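Long-range contacts in acetyltransferase, GNAT family (Streptococcus agalactiae 2603V/R, PDB 2Q7B), which belongs to the GNAT family and probably transfers an acetyl group to the nitrogen of an unidentified substrate: residues D37-Q43 with F102-R108; K70-W74 with R121-F125; G84-L88 with L118-F122; K130-I134 with Y176-L180. All coordinates share one frame; numbering follows the deposited sequence.

In the fold
All four contacts are built on one mixed sheet, a worked example of how a GNAT fold is layered. Interactions 2 and 3 share Arg-121 and Phe-122 of helix 114-128, their centres about 6 Å apart, and cover one face over the neighbouring strands 72-78 and 81-90. Interaction 1, its centre about 13 Å from that of interaction 3, covers the other face with helix 29-46. Interaction 4 extends the sheet beyond the strand that follows helix 114-128; its centre lies about 25 Å from that of interaction 1. Along the chain interaction 1 crosses both 2 and 3, which end together on helix 114-128; interaction 4 opens afterwards. Helices thus enclose the sheet on both faces.

Interaction 1: residues D37-Q43 with F102-R108; sequences DLINYCQ and FTYPKYR
Leu-38 sets a methyl group on the ring of Tyr-104 where helix 29-46 packs on the end of strand 95-103 and the turn after it, part of the helix-on-sheet layering of the GNAT fold; in relatives the chain beyond this strand holds the pyrophosphate of acetyl-CoA. The CH-pi contact is well centred: Leu-38 CD1 stands 3.6 Å from the centroid of the Tyr-104 ring, 1° off its normal. Apolar packing surrounds it. Ile-39 CA lies over one face of the Phe-102 ring, whose CD2 is 3.7 Å from Ile-39 CG1 and whose CD1, on the other flank, is 3.5 Å from Cys-42 CB. Tyr-41 CB lies at the edge of Tyr-104, and chi1 172° swings the Tyr-41 ring outward, its CE2 3.7 Å from Pro-105 CD.

No hydrogen bond joins the segments. Polar partners lie outside for Asp-37 (backbone of Met-53 and Ala-54 of the second subunit), Gln-43 (Gln-56 and a citrate probably from the crystallisation liquor) and Arg-108 (a salt bridge to Glu-46). Arg-108 also holds Thr-103 side-on, NE to OG1 and NH2 to O. At the guanidinium edge, Arg-108 NH2 lies 3.9 Å from Cys-42 SG.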
loop_
_atom_site.group_PDB
_atom_site.type_symbol
_atom_site.label_atom_id
_atom_site.label_comp_id
_atom_site.label_asym_id
_atom_site.label_seq_id
_atom_site.Cartn_x
_atom_site.Cartn_y
_atom_site.Cartn_z
ATOM N N ASP A 37 5.752 -0.592 -1.076
ATOM C CA ASP A 37 6.703 0.394 -1.609
ATOM C C ASP A 37 7.475 -0.176 -2.796
ATOM O O ASP A 37 7.723 0.524 -3.758
ATOM C CB ASP A 37 7.696 0.892 -0.540
ATOM C CG ASP A 37 7.043 1.762 0.541
ATOM O OD1 ASP A 37 6.008 2.435 0.279
ATOM O OD2 ASP A 37 7.616 1.815 1.655
ATOM N N LEU A 38 7.867 -1.435 -2.709
ATOM C CA LEU A 38 8.584 -2.110 -3.808
ATOM C C LEU A 38 7.731 -2.200 -5.056
ATOM O O LEU A 38 8.168 -1.864 -6.152
ATOM C CB LEU A 38 9.004 -3.521 -3.364
ATOM C CG LEU A 38 9.530 -4.481 -4.440
ATOM C CD1 LEU A 38 10.828 -3.980 -5.071
ATOM C CD2 LEU A 38 9.749 -5.806 -3.840
ATOM N N ILE A 39 6.497 -2.667 -4.877
ATOM C CA ILE A 39 5.563 -2.819 -5.988
ATOM C C ILE A 39 5.273 -1.474 -6.628
ATOM O O ILE A 39 5.350 -1.343 -7.849
ATOM C CB ILE A 39 4.252 -3.529 -5.553
ATOM C CG1 ILE A 39 4.548 -4.959 -5.065
ATOM C CG2 ILE A 39 3.252 -3.525 -6.696
ATOM C CD1 ILE A 39 3.371 -5.641 -4.426
ATOM N N ASN A 40 4.937 -0.479 -5.801
ATOM C CA ASN A 40 4.662 0.859 -6.282
ATOM C C ASN A 40 5.842 1.442 -7.042
ATOM O O ASN A 40 5.667 2.065 -8.060
ATOM C CB ASN A 40 4.323 1.799 -5.120
ATOM C CG ASN A 40 3.941 3.190 -5.602
ATOM O OD1 ASN A 40 2.934 3.360 -6.286
ATOM N ND2 ASN A 40 4.767 4.181 -5.280
ATOM N N TYR A 41 7.048 1.253 -6.519
ATOM C CA TYR A 41 8.234 1.758 -7.174
ATOM C C TYR A 41 8.396 1.166 -8.610
ATOM O O TYR A 41 8.556 1.878 -9.605
ATOM C CB TYR A 41 9.499 1.503 -6.309
ATOM C CG TYR A 41 10.725 1.864 -7.098
ATOM C CD1 TYR A 41 11.153 3.184 -7.182
ATOM C CD2 TYR A 41 11.383 0.908 -7.869
ATOM C CE1 TYR A 41 12.233 3.539 -7.984
ATOM C CE2 TYR A 41 12.463 1.253 -8.663
ATOM C CZ TYR A 41 12.872 2.567 -8.716
ATOM O OH TYR A 41 13.935 2.896 -9.502
ATOM N N CYS A 42 8.360 -0.148 -8.703
ATOM C CA CYS A 42 8.557 -0.831 -9.964
ATOM C C CYS A 42 7.471 -0.526 -10.969
ATOM O O CYS A 42 7.762 -0.273 -12.124
ATOM C CB CYS A 42 8.625 -2.338 -9.743
ATOM S SG CYS A 42 10.078 -2.858 -8.863
ATOM N N GLN A 43 6.216 -0.558 -10.528
ATOM C CA GLN A 43 5.099 -0.316 -11.423
ATOM C C GLN A 43 4.919 1.129 -11.800
ATOM O O GLN A 43 4.677 1.440 -12.962
ATOM C CB GLN A 43 3.789 -0.788 -10.795
ATOM C CG GLN A 43 3.695 -2.297 -10.617
ATOM C CD GLN A 43 2.387 -2.756 -9.990
ATOM O OE1 GLN A 43 1.774 -2.048 -9.172
ATOM N NE2 GLN A 43 1.968 -3.973 -10.349
ATOM N N PHE A 102 9.062 -8.657 -8.660
ATOM C CA PHE A 102 9.684 -7.335 -8.558
ATOM C C PHE A 102 10.999 -7.396 -7.816
ATOM O O PHE A 102 11.162 -8.234 -6.931
ATOM C CB PHE A 102 8.761 -6.378 -7.795
ATOM C CG PHE A 102 7.397 -6.218 -8.416
ATOM C CD1 PHE A 102 7.243 -5.517 -9.600
ATOM C CD2 PHE A 102 6.258 -6.756 -7.802
ATOM C CE1 PHE A 102 5.997 -5.370 -10.180
ATOM C CE2 PHE A 102 5.016 -6.602 -8.382
ATOM C CZ PHE A 102 4.889 -5.916 -9.575
ATOM N N THR A 103 11.925 -6.516 -8.197
ATOM C CA THR A 103 13.209 -6.384 -7.523
ATOM C C THR A 103 13.636 -4.931 -7.566
ATOM O O THR A 103 13.360 -4.260 -8.539
ATOM C CB THR A 103 14.343 -7.223 -8.209
ATOM O OG1 THR A 103 14.458 -6.840 -9.576
ATOM C CG2 THR A 103 14.069 -8.703 -8.163
ATOM N N TYR A 104 14.276 -4.428 -6.518
ATOM C CA TYR A 104 14.839 -3.078 -6.596
ATOM C C TYR A 104 16.036 -3.159 -7.582
ATOM O O TYR A 104 16.717 -4.177 -7.630
ATOM C CB TYR A 104 15.234 -2.495 -5.220
ATOM C CG TYR A 104 14.066 -1.921 -4.427
ATOM C CD1 TYR A 104 13.248 -0.917 -4.962
ATOM C CD2 TYR A 104 13.799 -2.355 -3.120
ATOM C CE1 TYR A 104 12.171 -0.391 -4.223
ATOM C CE2 TYR A 104 12.736 -1.848 -2.397
ATOM C CZ TYR A 104 11.929 -0.869 -2.946
ATOM O OH TYR A 104 10.903 -0.372 -2.177
ATOM N N PRO A 105 16.239 -2.123 -8.419
ATOM C CA PRO A 105 17.278 -2.145 -9.467
ATOM C C PRO A 105 18.668 -2.606 -9.111
ATOM O O PRO A 105 19.275 -3.353 -9.886
ATOM C CB PRO A 105 17.322 -0.688 -9.938
ATOM C CG PRO A 105 15.903 -0.212 -9.754
ATOM C CD PRO A 105 15.425 -0.892 -8.496
ATOM N N LYS A 106 19.190 -2.201 -7.962
ATOM C CA LYS A 106 20.583 -2.543 -7.639
ATOM C C LYS A 106 20.842 -4.040 -7.388
ATOM O O LYS A 106 21.997 -4.468 -7.353
ATOM C CB LYS A 106 21.104 -1.686 -6.470
ATOM C CG LYS A 106 20.387 -1.878 -5.138
ATOM C CD LYS A 106 21.102 -1.106 -4.055
ATOM C CE LYS A 106 20.345 -1.092 -2.739
ATOM N NZ LYS A 106 21.117 -0.357 -1.706
ATOM N N TYR A 107 19.769 -4.809 -7.222
ATOM C CA TYR A 107 19.820 -6.248 -6.962
ATOM C C TYR A 107 19.682 -7.063 -8.234
ATOM O O TYR A 107 19.797 -8.275 -8.199
ATOM C CB TYR A 107 18.711 -6.640 -5.976
ATOM C CG TYR A 107 18.820 -5.912 -4.651
ATOM C CD1 TYR A 107 19.711 -6.330 -3.689
ATOM C CD2 TYR A 107 18.020 -4.818 -4.361
ATOM C CE1 TYR A 107 19.831 -5.672 -2.490
ATOM C CE2 TYR A 107 18.143 -4.147 -3.149
ATOM C CZ TYR A 107 19.036 -4.592 -2.223
ATOM O OH TYR A 107 19.158 -3.948 -1.016
ATOM N N ARG A 108 19.441 -6.385 -9.360
ATOM C CA ARG A 108 19.284 -7.029 -10.678
ATOM C C ARG A 108 20.614 -7.307 -11.315
ATOM O O ARG A 108 21.538 -6.501 -11.216
ATOM C CB ARG A 108 18.481 -6.125 -11.609
ATOM C CG ARG A 108 17.101 -5.800 -11.065
ATOM C CD ARG A 108 16.357 -4.839 -11.951
ATOM N NE ARG A 108 15.113 -4.354 -11.329
ATOM C CZ ARG A 108 14.463 -3.249 -11.695
ATOM N NH1 ARG A 108 14.917 -2.487 -12.670
ATOM N NH2 ARG A 108 13.362 -2.873 -11.057
#

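Interaction 2: residues K70-W74 with R121-F125; sequences KGQFW and RFMLF
Trp-74 spreads its indole under helix 114-128, which runs nearly antiparallel to strand 72-78 (158° between the short axes, 10.0 Å apart): a helix laid on the sheet of the GNAT fold. From CB, the first torsion places CG beside the backbone N (chi1 -61°) and sends the ring system toward the helix. The five-membered ring comes first. CG, CD1 and CE2 lie beneath the aliphatic part of Arg-121, and Trp-74 NE1 is 3.4 Å from Arg-121 CG, which sits over the ring in a CH-pi contact. The arginine chain then bends twice, and its guanidinium plane stands steeply to the indole.

Farther out, Trp-74 CZ2 meets Phe-125 CB at 3.5 Å, and CH2 touches the same carbon and the CA of Phe-122, which lies over the face that Arg-121 also covers. Trp-74 CZ3 rests 4.0 Å from Phe-122 CD2. The six-membered ring of Trp-74 thus turns its edge toward the face of Phe-125, an offset edge-to-face pair with centroids 5.5 Å apart and steeply inclined planes. Gln-72 CG lies on the opposite face of the indole, so the ring is sandwiched between strand and helix.

Gln-72 CB lies over the Phe-125 face that the indole edge also meets, 4.0 Å from the ring centroid, and at the ring's edge, in plane, Lys-70 O is 3.8 Å from Phe-125 CE2.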
loop_
_atom_site.group_PDB
_atom_site.type_symbol
_atom_site.label_atom_id
_atom_site.label_comp_id
_atom_site.label_asym_id
_atom_site.label_seq_id
_atom_site.Cartn_x
_atom_site.Cartn_y
_atom_site.Cartn_z
ATOM N N LYS A 70 -2.780 -23.575 -2.645
ATOM C CA LYS A 70 -1.673 -24.304 -3.289
ATOM C C LYS A 70 -0.715 -23.440 -4.124
ATOM O O LYS A 70 0.000 -23.935 -5.011
ATOM C CB LYS A 70 -2.218 -25.476 -4.109
ATOM C CG LYS A 70 -2.989 -26.473 -3.266
ATOM C CD LYS A 70 -3.648 -27.527 -4.132
ATOM C CE LYS A 70 -4.526 -28.434 -3.314
ATOM N NZ LYS A 70 -5.410 -29.264 -4.197
ATOM N N GLY A 71 -0.696 -22.145 -3.818
ATOM C CA GLY A 71 0.204 -21.226 -4.464
ATOM C C GLY A 71 1.210 -20.819 -3.403
ATOM O O GLY A 71 1.299 -21.429 -2.343
ATOM N N GLN A 72 1.962 -19.775 -3.679
ATOM C CA GLN A 72 2.949 -19.334 -2.736
ATOM C C GLN A 72 3.350 -17.908 -3.086
ATOM O O GLN A 72 3.058 -17.415 -4.184
ATOM C CB GLN A 72 4.117 -20.344 -2.707
ATOM C CG GLN A 72 5.104 -20.181 -1.572
ATOM C CD GLN A 72 4.431 -20.033 -0.236
ATOM O OE1 GLN A 72 4.204 -18.912 0.226
ATOM N NE2 GLN A 72 4.055 -21.140 0.363
ATOM N N PHE A 73 3.931 -17.220 -2.110
ATOM C CA PHE A 73 4.378 -15.848 -2.266
ATOM C C PHE A 73 5.696 -15.734 -1.516
ATOM O O PHE A 73 5.756 -16.035 -0.332
ATOM C CB PHE A 73 3.345 -14.857 -1.712
ATOM C CG PHE A 73 3.528 -13.437 -2.212
ATOM C CD1 PHE A 73 4.604 -12.661 -1.797
ATOM C CD2 PHE A 73 2.615 -12.874 -3.089
ATOM C CE1 PHE A 73 4.770 -11.358 -2.275
ATOM C CE2 PHE A 73 2.768 -11.591 -3.553
ATOM C CZ PHE A 73 3.861 -10.832 -3.156
ATOM N N TRP A 74 6.754 -15.307 -2.212
ATOM C CA TRP A 74 8.062 -15.156 -1.591
ATOM C C TRP A 74 8.529 -13.712 -1.551
ATOM O O TRP A 74 8.287 -12.937 -2.468
ATOM C CB TRP A 74 9.136 -15.951 -2.339
ATOM C CG TRP A 74 8.925 -17.446 -2.392
ATOM C CD1 TRP A 74 9.416 -18.375 -1.524
ATOM C CD2 TRP A 74 8.171 -18.174 -3.374
ATOM N NE1 TRP A 74 9.030 -19.627 -1.906
ATOM C CE2 TRP A 74 8.268 -19.540 -3.038
ATOM C CE3 TRP A 74 7.429 -17.802 -4.511
ATOM C CZ2 TRP A 74 7.653 -20.541 -3.791
ATOM C CZ3 TRP A 74 6.835 -18.786 -5.263
ATOM C CH2 TRP A 74 6.944 -20.149 -4.897
ATOM N N ARG A 121 13.682 -20.047 -6.933
ATOM C CA ARG A 121 12.881 -20.498 -5.801
ATOM C C ARG A 121 11.448 -20.836 -6.251
ATOM O O ARG A 121 10.864 -21.853 -5.812
ATOM C CB ARG A 121 12.884 -19.457 -4.683
ATOM C CG ARG A 121 11.994 -19.838 -3.514
ATOM C CD ARG A 121 12.569 -20.979 -2.710
ATOM N NE ARG A 121 13.523 -20.423 -1.768
ATOM C CZ ARG A 121 13.284 -20.168 -0.479
ATOM N NH1 ARG A 121 12.123 -20.479 0.123
ATOM N NH2 ARG A 121 14.262 -19.631 0.240
ATOM N N PHE A 122 10.887 -19.964 -7.101
ATOM C CA PHE A 122 9.591 -20.179 -7.730
ATOM C C PHE A 122 9.585 -21.552 -8.369
ATOM O O PHE A 122 8.639 -22.326 -8.206
ATOM C CB PHE A 122 9.354 -19.108 -8.805
ATOM C CG PHE A 122 8.095 -19.291 -9.621
ATOM C CD1 PHE A 122 8.091 -20.110 -10.741
ATOM C CD2 PHE A 122 6.938 -18.622 -9.298
ATOM C CE1 PHE A 122 6.948 -20.288 -11.505
ATOM C CE2 PHE A 122 5.799 -18.783 -10.066
ATOM C CZ PHE A 122 5.805 -19.624 -11.175
HETATM N N MSE A 123 10.650 -21.867 -9.096
HETATM C CA MSE A 123 10.688 -23.162 -9.752
HETATM C C MSE A 123 10.877 -24.425 -8.999
HETATM O O MSE A 123 10.380 -25.454 -9.437
HETATM C CB MSE A 123 11.275 -23.124 -11.132
HETATM C CG MSE A 123 10.016 -23.063 -11.964
HETATM SE SE MSE A 123 10.251 -22.261 -13.484
HETATM C CE MSE A 123 8.774 -22.189 -14.044
ATOM N N LEU A 124 11.565 -24.355 -7.865
ATOM C CA LEU A 124 11.681 -25.503 -6.979
ATOM C C LEU A 124 10.264 -25.879 -6.523
ATOM O O LEU A 124 9.908 -27.053 -6.457
ATOM C CB LEU A 124 12.552 -25.165 -5.767
ATOM C CG LEU A 124 12.849 -26.332 -4.820
ATOM N N PHE A 125 9.452 -24.867 -6.231
ATOM C CA PHE A 125 8.080 -25.075 -5.794
ATOM C C PHE A 125 7.203 -25.558 -6.957
ATOM O O PHE A 125 6.423 -26.485 -6.795
ATOM C CB PHE A 125 7.515 -23.770 -5.222
ATOM C CG PHE A 125 6.151 -23.910 -4.576
ATOM C CD1 PHE A 125 6.039 -24.236 -3.232
ATOM C CD2 PHE A 125 4.986 -23.676 -5.302
ATOM C CE1 PHE A 125 4.787 -24.353 -2.631
ATOM C CE2 PHE A 125 3.752 -23.784 -4.711
ATOM C CZ PHE A 125 3.645 -24.128 -3.373
#

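Interaction 3: residues G84-L88 with L118-F122; sequences GSIAL and LFERF
Ile-86 and Leu-88 of strand 81-90 project toward helix 114-128, meeting Leu-118 and Phe-122 in the buried layer between sheet and helix. The short axes of segments 84-88 and 118-122 run roughly parallel, 24° apart with a closest approach of 8.6 Å. This helix is the connection of a beta-alpha-beta crossover between the parallel strands 95-103 and 133-139, and here it leans over the strand beside the first of them.

Aliphatic packing forms one group of contacts. Ile-86 carries CG1 anti to its backbone N (chi1 -160°) and is extended beyond it, which brings CD1 to 3.9 Å from Phe-122 CB and close to the CA of Phe-119. Its other branch, CG2, slides past Leu-118, 4.1 Å from CD2. Because Gly-84 bears no side chain, Leu-118 CD1 settles over the strand backbone, 4.1 Å from Gly-84 CA and 3.7 Å from Ser-85 N.

Contacts with an aromatic ring form the second group. Leu-88 CB touches Phe-122 CE2 at 3.4 Å, while its CD1 lies over the ring face, 4.0 Å from the centroid. Ala-87 O approaches the ring edge near its plane.

Ser-85 points to the other side and gives its hydroxyl to Lys-100 O. With no hydrogen bond across the contact, helix and strand are matched by shape and burial of hydrocarbon, while their backbone polar groups bond within helix and sheet.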
loop_
_atom_site.group_PDB
_atom_site.type_symbol
_atom_site.label_atom_id
_atom_site.label_comp_id
_atom_site.label_asym_id
_atom_site.label_seq_id
_atom_site.Cartn_x
_atom_site.Cartn_y
_atom_site.Cartn_z
ATOM N N GLY A 84 12.682 -7.646 -2.938
ATOM C CA GLY A 84 12.237 -8.408 -4.080
ATOM C C GLY A 84 11.054 -9.263 -3.699
ATOM O O GLY A 84 10.813 -9.507 -2.503
ATOM N N SER A 85 10.297 -9.685 -4.709
ATOM C CA SER A 85 9.153 -10.551 -4.497
ATOM C C SER A 85 8.885 -11.396 -5.729
ATOM O O SER A 85 9.276 -11.038 -6.844
ATOM C CB SER A 85 7.898 -9.718 -4.143
ATOM O OG SER A 85 7.435 -8.909 -5.217
ATOM N N ILE A 86 8.243 -12.544 -5.515
ATOM C CA ILE A 86 7.716 -13.359 -6.597
ATOM C C ILE A 86 6.577 -14.221 -6.018
ATOM O O ILE A 86 6.583 -14.547 -4.845
ATOM C CB ILE A 86 8.785 -14.208 -7.299
ATOM C CG1 ILE A 86 8.287 -14.640 -8.686
ATOM C CG2 ILE A 86 9.190 -15.411 -6.453
ATOM C CD1 ILE A 86 9.385 -15.251 -9.563
ATOM N N ALA A 87 5.601 -14.571 -6.848
ATOM C CA ALA A 87 4.457 -15.350 -6.402
ATOM C C ALA A 87 4.076 -16.360 -7.444
ATOM O O ALA A 87 4.288 -16.147 -8.642
ATOM C CB ALA A 87 3.265 -14.431 -6.149
ATOM N N LEU A 88 3.515 -17.458 -6.969
ATOM C CA LEU A 88 2.980 -18.503 -7.813
ATOM C C LEU A 88 1.506 -18.626 -7.483
ATOM O O LEU A 88 1.142 -18.774 -6.315
ATOM C CB LEU A 88 3.708 -19.843 -7.588
ATOM C CG LEU A 88 3.262 -21.028 -8.449
ATOM C CD1 LEU A 88 4.384 -22.016 -8.659
ATOM C CD2 LEU A 88 2.014 -21.745 -7.898
ATOM N N LEU A 118 15.097 -15.425 -7.284
ATOM C CA LEU A 118 13.656 -15.480 -7.008
ATOM C C LEU A 118 13.000 -16.483 -7.959
ATOM O O LEU A 118 12.231 -17.348 -7.539
ATOM C CB LEU A 118 13.013 -14.095 -7.152
ATOM C CG LEU A 118 13.244 -13.137 -5.993
ATOM C CD1 LEU A 118 12.951 -11.717 -6.393
ATOM C CD2 LEU A 118 12.408 -13.551 -4.781
ATOM N N PHE A 119 13.335 -16.358 -9.237
ATOM C CA PHE A 119 12.846 -17.255 -10.268
ATOM C C PHE A 119 13.221 -18.735 -9.995
ATOM O O PHE A 119 12.423 -19.635 -10.254
ATOM C CB PHE A 119 13.355 -16.817 -11.639
ATOM C CG PHE A 119 12.829 -17.648 -12.718
ATOM C CD1 PHE A 119 11.527 -17.477 -13.126
ATOM C CD2 PHE A 119 13.605 -18.670 -13.286
ATOM C CE1 PHE A 119 10.989 -18.299 -14.090
ATOM C CE2 PHE A 119 13.089 -19.497 -14.266
ATOM C CZ PHE A 119 11.781 -19.311 -14.680
ATOM N N GLU A 120 14.418 -18.974 -9.459
ATOM C CA GLU A 120 14.840 -20.317 -9.068
ATOM C C GLU A 120 14.010 -20.880 -7.920
ATOM O O GLU A 120 13.683 -22.066 -7.923
ATOM C CB GLU A 120 16.326 -20.346 -8.678
ATOM C CG GLU A 120 17.269 -20.346 -9.869
ATOM C CD GLU A 120 18.734 -20.084 -9.488
ATOM O OE1 GLU A 120 19.058 -20.001 -8.274
ATOM O OE2 GLU A 120 19.561 -19.941 -10.418
ATOM N N ARG A 121 13.682 -20.047 -6.933
ATOM C CA ARG A 121 12.881 -20.498 -5.801
ATOM C C ARG A 121 11.448 -20.836 -6.251
ATOM O O ARG A 121 10.864 -21.853 -5.812
ATOM C CB ARG A 121 12.884 -19.457 -4.683
ATOM C CG ARG A 121 11.994 -19.838 -3.514
ATOM C CD ARG A 121 12.569 -20.979 -2.710
ATOM N NE ARG A 121 13.523 -20.423 -1.768
ATOM C CZ ARG A 121 13.284 -20.168 -0.479
ATOM N NH1 ARG A 121 12.123 -20.479 0.123
ATOM N NH2 ARG A 121 14.262 -19.631 0.240
ATOM N N PHE A 122 10.887 -19.964 -7.101
ATOM C CA PHE A 122 9.591 -20.179 -7.730
ATOM C C PHE A 122 9.585 -21.552 -8.369
ATOM O O PHE A 122 8.639 -22.326 -8.206
ATOM C CB PHE A 122 9.354 -19.108 -8.805
ATOM C CG PHE A 122 8.095 -19.291 -9.621
ATOM C CD1 PHE A 122 8.091 -20.110 -10.741
ATOM C CD2 PHE A 122 6.938 -18.622 -9.298
ATOM C CE1 PHE A 122 6.948 -20.288 -11.505
ATOM C CE2 PHE A 122 5.799 -18.783 -10.066
ATOM C CZ PHE A 122 5.805 -19.624 -11.175
#

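Interaction 4: residues K130-I134 with Y176-L180; sequences KFTRI and YVKLL
Peptide planes are the flat groups that join Thr-132 and Ile-134 to Leu-180 and Lys-178. The carbonyl of Ile-134 receives Lys-178 N in its own plane, at 2.9 Å. Lys-178 O takes Ile-134 N at the same length, the donor tilted 25° from the plane. Thr-132 O is approached differently: Leu-180 N, 2.9 Å away, stands well above the plane of that carbonyl. Two CA-H...O contacts accompany these bonds, one from Leu-179 CA to Thr-132 O and one from Val-177 CA to Ile-134 O.

Together they define an antiparallel beta ladder, in which Ile-134 and Lys-178 form a hydrogen-bonded pair and Arg-133 and Leu-179 a non-hydrogen-bonded one. On the face of the latter pair, Arg-133 CG lies 3.8 Å from Leu-179 CD2, the two side chains running alongside each other. In one of its two modelled conformers Val-177 CG2 also lies near Arg-133 CG, a contact that is therefore doubtful. The guanidinium end continues to Thr-95 and the backbone of Asp-163. Beyond the ladder, Leu-180 CD1 packs on Phe-131 O.

Just before strand 133-139, Lys-130 closes helix 114-128 with a Schellman motif. The chain then enters the sheet between strands 95-103 and 173-179, and on the face of Ile-134 and Lys-178 both residues pack against Met-123, a selenomethionine of that helix.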
loop_
_atom_site.group_PDB
_atom_site.type_symbol
_atom_site.label_atom_id
_atom_site.label_comp_id
_atom_site.label_asym_id
_atom_site.label_seq_id
_atom_site.Cartn_x
_atom_site.Cartn_y
_atom_site.Cartn_z
ATOM N N LYS A 130 4.355 -30.367 -9.341
ATOM C CA LYS A 130 4.053 -31.107 -10.567
ATOM C C LYS A 130 3.334 -30.262 -11.626
ATOM O O LYS A 130 2.553 -30.786 -12.404
ATOM C CB LYS A 130 3.264 -32.404 -10.271
ATOM C CG LYS A 130 3.826 -33.291 -9.150
ATOM C CD LYS A 130 5.264 -33.760 -9.439
ATOM C CE LYS A 130 5.714 -34.861 -8.476
ATOM N N PHE A 131 3.573 -28.951 -11.654
ATOM C CA PHE A 131 3.013 -28.128 -12.724
ATOM C C PHE A 131 3.848 -28.405 -13.961
ATOM O O PHE A 131 5.027 -28.703 -13.854
ATOM C CB PHE A 131 3.058 -26.645 -12.395
ATOM C CG PHE A 131 2.217 -26.259 -11.220
ATOM C CD1 PHE A 131 0.845 -26.431 -11.249
ATOM C CD2 PHE A 131 2.784 -25.679 -10.097
ATOM C CE1 PHE A 131 0.065 -26.056 -10.174
ATOM C CE2 PHE A 131 1.997 -25.302 -9.020
ATOM C CZ PHE A 131 0.648 -25.493 -9.058
ATOM N N THR A 132 3.221 -28.365 -15.126
ATOM C CA THR A 132 3.919 -28.597 -16.391
ATOM C C THR A 132 3.962 -27.348 -17.276
ATOM O O THR A 132 4.612 -27.360 -18.317
ATOM C CB THR A 132 3.230 -29.716 -17.201
ATOM O OG1 THR A 132 1.859 -29.366 -17.432
ATOM C CG2 THR A 132 3.296 -31.030 -16.453
ATOM N N ARG A 133 3.279 -26.280 -16.862
ATOM C CA ARG A 133 3.186 -25.061 -17.647
ATOM C C ARG A 133 3.155 -23.840 -16.727
ATOM O O ARG A 133 2.392 -23.803 -15.763
ATOM C CB ARG A 133 1.900 -25.100 -18.501
ATOM C CG ARG A 133 1.752 -23.919 -19.470
ATOM C CD ARG A 133 0.567 -24.058 -20.435
ATOM N NE ARG A 133 -0.741 -23.911 -19.792
ATOM C CZ ARG A 133 -1.905 -23.841 -20.447
ATOM N NH1 ARG A 133 -1.956 -23.868 -21.775
ATOM N NH2 ARG A 133 -3.039 -23.715 -19.765
ATOM N N ILE A 134 3.999 -22.856 -17.024
ATOM C CA ILE A 134 4.019 -21.595 -16.283
ATOM C C ILE A 134 3.789 -20.460 -17.250
ATOM O O ILE A 134 4.509 -20.353 -18.241
ATOM C CB ILE A 134 5.358 -21.348 -15.570
ATOM C CG1 ILE A 134 5.671 -22.500 -14.600
ATOM C CG2 ILE A 134 5.362 -19.966 -14.883
ATOM C CD1 ILE A 134 4.643 -22.832 -13.571
ATOM N N TYR A 176 3.954 -14.731 -21.927
ATOM C CA TYR A 176 5.074 -15.680 -22.031
ATOM C C TYR A 176 4.723 -17.026 -21.363
ATOM O O TYR A 176 3.948 -17.064 -20.401
ATOM C CB TYR A 176 6.327 -15.098 -21.357
ATOM C CG TYR A 176 7.096 -14.118 -22.206
ATOM C CD1 TYR A 176 8.003 -14.570 -23.141
ATOM C CD2 TYR A 176 6.926 -12.749 -22.065
ATOM C CE1 TYR A 176 8.712 -13.699 -23.935
ATOM C CE2 TYR A 176 7.632 -11.860 -22.857
ATOM C CZ TYR A 176 8.526 -12.347 -23.795
ATOM O OH TYR A 176 9.251 -11.495 -24.593
ATOM N N VAL A 177 5.306 -18.110 -21.866
ATOM C CA VAL A 177 5.053 -19.453 -21.334
ATOM C C VAL A 177 6.339 -20.288 -21.257
ATOM O O VAL A 177 7.232 -20.146 -22.097
ATOM C CB VAL A 177 3.982 -20.205 -22.178
ATOM C CG1 VAL A 177 4.453 -20.417 -23.622
ATOM C CG2 VAL A 177 3.612 -21.533 -21.534
ATOM N N LYS A 178 6.422 -21.143 -20.240
ATOM C CA LYS A 178 7.562 -22.042 -20.042
ATOM C C LYS A 178 7.008 -23.422 -19.688
ATOM O O LYS A 178 6.332 -23.582 -18.667
ATOM C CB LYS A 178 8.469 -21.536 -18.917
ATOM C CG LYS A 178 9.704 -22.407 -18.619
ATOM C CD LYS A 178 10.466 -21.839 -17.414
ATOM C CE LYS A 178 11.597 -22.732 -16.910
ATOM N NZ LYS A 178 12.709 -22.831 -17.892
ATOM N N LEU A 179 7.287 -24.413 -20.533
ATOM C CA LEU A 179 6.850 -25.799 -20.293
ATOM C C LEU A 179 7.931 -26.516 -19.489
ATOM O O LEU A 179 9.108 -26.463 -19.861
ATOM C CB LEU A 179 6.578 -26.542 -21.611
ATOM C CG LEU A 179 5.529 -25.915 -22.540
ATOM C CD1 LEU A 179 5.244 -26.795 -23.742
ATOM C CD2 LEU A 179 4.229 -25.644 -21.799
ATOM N N LEU A 180 7.535 -27.180 -18.400
ATOM C CA LEU A 180 8.481 -27.879 -17.524
ATOM C C LEU A 180 8.758 -29.337 -17.941
ATOM O O LEU A 180 7.843 -30.106 -18.217
ATOM C CB LEU A 180 7.997 -27.813 -16.073
ATOM C CG LEU A 180 7.785 -26.399 -15.517
ATOM C CD1 LEU A 180 7.422 -26.441 -14.035
ATOM C CD2 LEU A 180 9.017 -25.531 -15.736
#